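Local coordinates for GDP-6-deoxy-D-mannose reductase (Pseudomonas aeruginosa, PDB 6X3B), which probably reduces GDP-4-dehydro-6-deoxy-D-mannose with NADPH as cofactor, supplying GDP-rhamnose for the O-antigen of the bacterial lipopolysaccharide, at residues A[24-29]-A[52-57]. Residues are numbered along the deposited sequence; the frame is centred on the assembly and turned at random.
With NDP (NADPH dihydro-nicotinamide-adenine-dinucleotide phosphate), chain E.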
ATOM      1  N   ARG A  24     -21.416 -20.035   5.815  1.00 20.85           N
ATOM      2  CA  ARG A  24     -22.063 -18.738   5.946  1.00 19.54           C
ATOM      3  C   ARG A  24     -21.169 -17.661   5.345  1.00 23.91           C
ATOM      4  O   ARG A  24     -19.999 -17.540   5.717  1.00 22.76           O
ATOM      5  CB  ARG A  24     -22.350 -18.426   7.409  1.00 20.40           C
ATOM      6  CG  ARG A  24     -23.513 -19.273   7.981  1.00 28.22           C
ATOM      7  CD  ARG A  24     -23.648 -19.086   9.489  1.00 32.63           C
ATOM      8  NE  ARG A  24     -24.847 -19.742  10.039  1.00 42.75           N
ATOM      9  CZ  ARG A  24     -25.040 -21.058  10.062  1.00 49.31           C
ATOM     10  NH1 ARG A  24     -24.120 -21.873   9.557  1.00 49.72           N
ATOM     11  NH2 ARG A  24     -26.151 -21.564  10.588  1.00 47.73           N
ATOM     12  N   LEU A  25     -21.735 -16.863   4.445  1.00 20.53           N
ATOM     13  CA  LEU A  25     -20.995 -15.860   3.698  1.00 18.28           C
ATOM     14  C   LEU A  25     -21.606 -14.493   3.977  1.00 22.05           C
ATOM     15  O   LEU A  25     -22.816 -14.313   3.824  1.00 18.14           O
ATOM     16  CB  LEU A  25     -21.037 -16.161   2.196  1.00 18.32           C
ATOM     17  CG  LEU A  25     -20.521 -15.050   1.272  1.00 22.39           C
ATOM     18  CD1 LEU A  25     -19.044 -14.776   1.554  1.00 19.07           C
ATOM     19  CD2 LEU A  25     -20.740 -15.422  -0.196  1.00 20.57           C
ATOM     20  N   PHE A  26     -20.787 -13.551   4.419  1.00 21.79           N
ATOM     21  CA  PHE A  26     -21.212 -12.165   4.555  1.00 18.06           C
ATOM     22  C   PHE A  26     -20.528 -11.338   3.477  1.00 18.71           C
ATOM     23  O   PHE A  26     -19.327 -11.497   3.239  1.00 18.80           O
ATOM     24  CB  PHE A  26     -20.889 -11.605   5.948  1.00 19.50           C
ATOM     25  CG  PHE A  26     -21.430 -10.207   6.178  1.00 24.61           C
ATOM     26  CD1 PHE A  26     -22.721 -10.011   6.691  1.00 25.04           C
ATOM     27  CD2 PHE A  26     -20.663  -9.099   5.863  1.00 22.42           C
ATOM     28  CE1 PHE A  26     -23.222  -8.724   6.884  1.00 23.38           C
ATOM     29  CE2 PHE A  26     -21.149  -7.797   6.057  1.00 26.11           C
ATOM     30  CZ  PHE A  26     -22.431  -7.611   6.560  1.00 25.33           C
ATOM     31  N   VAL A  27     -21.297 -10.464   2.823  1.00 17.97           N
ATOM     32  CA  VAL A  27     -20.812  -9.641   1.717  1.00 17.03           C
ATOM     33  C   VAL A  27     -21.089  -8.177   2.047  1.00 24.64           C
ATOM     34  O   VAL A  27     -22.242  -7.801   2.297  1.00 19.56           O
ATOM     35  CB  VAL A  27     -21.479 -10.016   0.383  1.00 21.40           C
ATOM     36  CG1 VAL A  27     -20.926  -9.121  -0.745  1.00 23.16           C
ATOM     37  CG2 VAL A  27     -21.248 -11.502   0.055  1.00 20.18           C
ATOM     38  N   THR A  28     -20.046  -7.357   2.062  1.00 18.17           N
ATOM     39  CA  THR A  28     -20.272  -5.917   2.122  1.00 18.05           C
ATOM     40  C   THR A  28     -20.552  -5.392   0.727  1.00 15.88           C
ATOM     41  O   THR A  28     -20.196  -6.012  -0.270  1.00 17.54           O
ATOM     42  CB  THR A  28     -19.059  -5.169   2.694  1.00 17.15           C
ATOM     43  OG1 THR A  28     -17.994  -5.198   1.730  1.00 18.49           O
ATOM     44  CG2 THR A  28     -18.595  -5.813   4.006  1.00 17.24           C
ATOM     45  N   GLY A  29     -21.174  -4.213   0.658  1.00 17.51           N
ATOM     46  CA  GLY A  29     -21.427  -3.608  -0.637  1.00 17.50           C
ATOM     47  C   GLY A  29     -22.499  -4.294  -1.440  1.00 19.79           C
ATOM     48  O   GLY A  29     -22.512  -4.195  -2.671  1.00 18.30           O
ATOM     49  N   LEU A  52     -25.551 -14.423   4.200  1.00 22.50           N
ATOM     50  CA  LEU A  52     -26.125 -13.946   5.451  1.00 21.99           C
ATOM     51  C   LEU A  52     -26.916 -12.657   5.223  1.00 25.57           C
ATOM     52  O   LEU A  52     -26.521 -11.816   4.406  1.00 23.86           O
ATOM     53  CB  LEU A  52     -25.038 -13.692   6.499  1.00 20.96           C
ATOM     54  CG  LEU A  52     -24.353 -14.961   7.027  1.00 19.76           C
ATOM     55  CD1 LEU A  52     -23.131 -14.551   7.854  1.00 21.76           C
ATOM     56  CD2 LEU A  52     -25.336 -15.808   7.846  1.00 22.76           C
ATOM     57  N   PRO A  53     -28.012 -12.460   5.951  1.00 23.88           N
ATOM     58  CA  PRO A  53     -28.731 -11.185   5.876  1.00 23.96           C
ATOM     59  C   PRO A  53     -27.922 -10.069   6.519  1.00 23.25           C
ATOM     60  O   PRO A  53     -27.037 -10.283   7.353  1.00 30.89           O
ATOM     61  CB  PRO A  53     -30.029 -11.463   6.650  1.00 31.57           C
ATOM     62  CG  PRO A  53     -29.644 -12.553   7.622  1.00 37.02           C
ATOM     63  CD  PRO A  53     -28.666 -13.425   6.859  1.00 23.36           C
ATOM     64  N   VAL A  54     -28.222  -8.850   6.092  1.00 22.63           N
ATOM     65  CA  VAL A  54     -27.642  -7.650   6.683  1.00 27.78           C
ATOM     66  C   VAL A  54     -28.669  -7.095   7.671  1.00 28.93           C
ATOM     67  O   VAL A  54     -29.746  -6.666   7.239  1.00 28.39           O
ATOM     68  CB  VAL A  54     -27.277  -6.620   5.609  1.00 25.20           C
ATOM     69  CG1 VAL A  54     -26.528  -5.441   6.240  1.00 25.85           C
ATOM     70  CG2 VAL A  54     -26.426  -7.287   4.534  1.00 27.44           C
ATOM     71  N   PRO A  55     -28.398  -7.126   8.980  1.00 24.67           N
ATOM     72  CA  PRO A  55     -29.440  -6.761   9.960  1.00 32.39           C
ATOM     73  C   PRO A  55     -29.908  -5.320   9.889  1.00 33.94           C
ATOM     74  O   PRO A  55     -31.054  -5.041  10.268  1.00 29.95           O
ATOM     75  CB  PRO A  55     -28.768  -7.052  11.309  1.00 35.23           C
ATOM     76  CG  PRO A  55     -27.681  -8.009  11.009  1.00 33.06           C
ATOM     77  CD  PRO A  55     -27.210  -7.709   9.617  1.00 31.67           C
ATOM     78  N   HIS A  56     -29.065  -4.391   9.444  1.00 29.38           N
ATOM     79  CA  HIS A  56     -29.428  -2.976   9.430  1.00 29.53           C
ATOM     80  C   HIS A  56     -28.401  -2.252   8.571  1.00 30.42           C
ATOM     81  O   HIS A  56     -27.346  -2.803   8.252  1.00 24.48           O
ATOM     82  CB  HIS A  56     -29.469  -2.413  10.854  1.00 32.31           C
ATOM     83  CG  HIS A  56     -28.209  -2.660  11.633  1.00 27.89           C
ATOM     84  ND1 HIS A  56     -27.072  -1.898  11.464  1.00 35.30           N
ATOM     85  CD2 HIS A  56     -27.905  -3.587  12.571  1.00 29.31           C
ATOM     86  CE1 HIS A  56     -26.120  -2.346  12.265  1.00 30.29           C
ATOM     87  NE2 HIS A  56     -26.598  -3.369  12.949  1.00 35.34           N
ATOM     88  N   ARG A  57     -28.718  -1.012   8.194  1.00 25.53           N
ATOM     89  CA  ARG A  57     -27.770  -0.219   7.420  1.00 25.45           C
ATOM     90  C   ARG A  57     -26.523   0.039   8.259  1.00 28.64           C
ATOM     91  O   ARG A  57     -26.590   0.168   9.483  1.00 26.02           O
ATOM     92  CB  ARG A  57     -28.395   1.106   6.977  1.00 30.85           C
TER
HETATM   93  PA  NDP E 401     -20.259   0.452  -6.287  1.00 21.80           P
HETATM   94  O1A NDP E 401     -19.705   1.828  -6.135  1.00 23.53           O
HETATM   95  O2A NDP E 401     -21.294   0.212  -7.333  1.00 22.50           O
HETATM   96  O5B NDP E 401     -20.806  -0.062  -4.872  1.00 27.13           O
HETATM   97  C5B NDP E 401     -20.124   0.351  -3.664  1.00 20.47           C
HETATM   98  C4B NDP E 401     -20.831  -0.245  -2.473  1.00 20.02           C
HETATM   99  O4B NDP E 401     -20.138   0.145  -1.260  1.00 22.91           O
HETATM  100  C3B NDP E 401     -22.295   0.180  -2.277  1.00 22.43           C
HETATM  101  O3B NDP E 401     -23.097  -0.926  -1.880  1.00 22.16           O
HETATM  102  C2B NDP E 401     -22.197   1.243  -1.191  1.00 21.46           C
HETATM  103  O2B NDP E 401     -23.405   1.300  -0.435  1.00 26.18           O
HETATM  104  C1B NDP E 401     -21.064   0.680  -0.345  1.00 19.96           C
HETATM  105  N9A NDP E 401     -20.392   1.675   0.478  1.00 21.41           N
HETATM  106  C8A NDP E 401     -19.726   2.793   0.042  1.00 17.72           C
HETATM  107  N7A NDP E 401     -19.224   3.511   1.014  1.00 19.45           N
HETATM  108  C5A NDP E 401     -19.582   2.826   2.166  1.00 20.24           C
HETATM  109  C6A NDP E 401     -19.351   3.075   3.531  1.00 22.50           C
HETATM  110  N6A NDP E 401     -18.669   4.141   3.943  1.00 21.00           N
HETATM  111  N1A NDP E 401     -19.846   2.195   4.433  1.00 22.93           N
HETATM  112  C2A NDP E 401     -20.527   1.139   3.973  1.00 20.34           C
HETATM  113  N3A NDP E 401     -20.807   0.799   2.718  1.00 21.88           N
HETATM  114  C4A NDP E 401     -20.303   1.692   1.849  1.00 17.17           C
HETATM  115  O3  NDP E 401     -19.049  -0.568  -6.536  1.00 26.26           O
HETATM  116  PN  NDP E 401     -18.904  -1.780  -7.572  1.00 20.98           P
HETATM  117  O1N NDP E 401     -19.930  -2.811  -7.241  1.00 20.71           O
HETATM  118  O2N NDP E 401     -18.878  -1.222  -8.954  1.00 22.22           O
HETATM  119  O5D NDP E 401     -17.449  -2.337  -7.198  1.00 23.08           O
HETATM  120  C5D NDP E 401     -17.343  -3.441  -6.267  1.00 21.17           C
HETATM  121  C4D NDP E 401     -15.891  -3.652  -5.919  1.00 20.26           C
HETATM  122  O4D NDP E 401     -15.160  -3.991  -7.125  1.00 21.16           O
HETATM  123  C3D NDP E 401     -15.169  -2.441  -5.311  1.00 22.64           C
HETATM  124  O3D NDP E 401     -14.263  -2.842  -4.292  1.00 21.25           O
HETATM  125  C2D NDP E 401     -14.455  -1.854  -6.526  1.00 23.21           C
HETATM  126  O2D NDP E 401     -13.311  -1.089  -6.179  1.00 19.46           O
HETATM  127  C1D NDP E 401     -14.078  -3.111  -7.304  1.00 21.46           C
HETATM  128  N1N NDP E 401     -13.909  -2.850  -8.764  1.00 23.98           N
HETATM  129  C2N NDP E 401     -14.989  -2.603  -9.567  1.00 20.99           C
HETATM  130  C3N NDP E 401     -14.870  -2.514 -10.927  1.00 24.23           C
HETATM  131  C7N NDP E 401     -16.021  -1.991 -11.697  1.00 32.54           C
HETATM  132  O7N NDP E 401     -15.917  -1.819 -12.915  1.00 27.43           O
HETATM  133  N7N NDP E 401     -17.143  -1.724 -11.044  1.00 26.16           N
HETATM  134  C4N NDP E 401     -13.589  -2.946 -11.555  1.00 26.82           C
HETATM  135  C5N NDP E 401     -12.489  -3.135 -10.597  1.00 25.21           C
HETATM  136  C6N NDP E 401     -12.656  -2.852  -9.326  1.00 22.78           C
HETATM  137  P2B NDP E 401     -24.121   2.740  -0.582  1.00 31.55           P
HETATM  138  O1X NDP E 401     -25.373   2.661   0.265  1.00 34.59           O
HETATM  139  O2X NDP E 401     -23.148   3.779  -0.067  1.00 43.01           O
HETATM  140  O3X NDP E 401     -24.434   2.930  -2.051  1.00 33.57           O
HETATM  141  O   HOH W   1     -24.133 -10.568   3.689  1.00 22.05           O
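One direct hydrogen bond and one water bridge join the backbone of L52 to strand 23-28. L52 N donates to L25 O at 2.8 Å, almost straight at 173°, continuing the parallel pairing of L25 with A50. One step on, the chains diverge and a water donates to L52 O (2.8 Å) and accepts from V27 N (3.0 Å), giving the buried amide of V27 a partner. In this Rossmann fold strand 23-28 lies between strands 49-51 and 76-79 and leads into the dinucleotide-binding turn, where G29 CA comes within 3.4 Å of O3B of NADPH; glycine takes the positive phi readily and has no side chain to keep the cofactor away. The forked, apolar end of L52 suits its buried place: it lies over the strand between R24 and F26, with CD2 3.9 Å from R24 CG and CD1 4.2 Å from F26 CB. The extended aliphatic part of R24 crosses it, while R24 NE forms a salt bridge with E72. F26 CG is anti to the backbone N (chi1 -175°), carrying the ring beside the loop: P53 O meets its edge, and V54 CG2 lies obliquely, 4.2 Å from F26 CE1. W70 packs edge-to-face with the same ring.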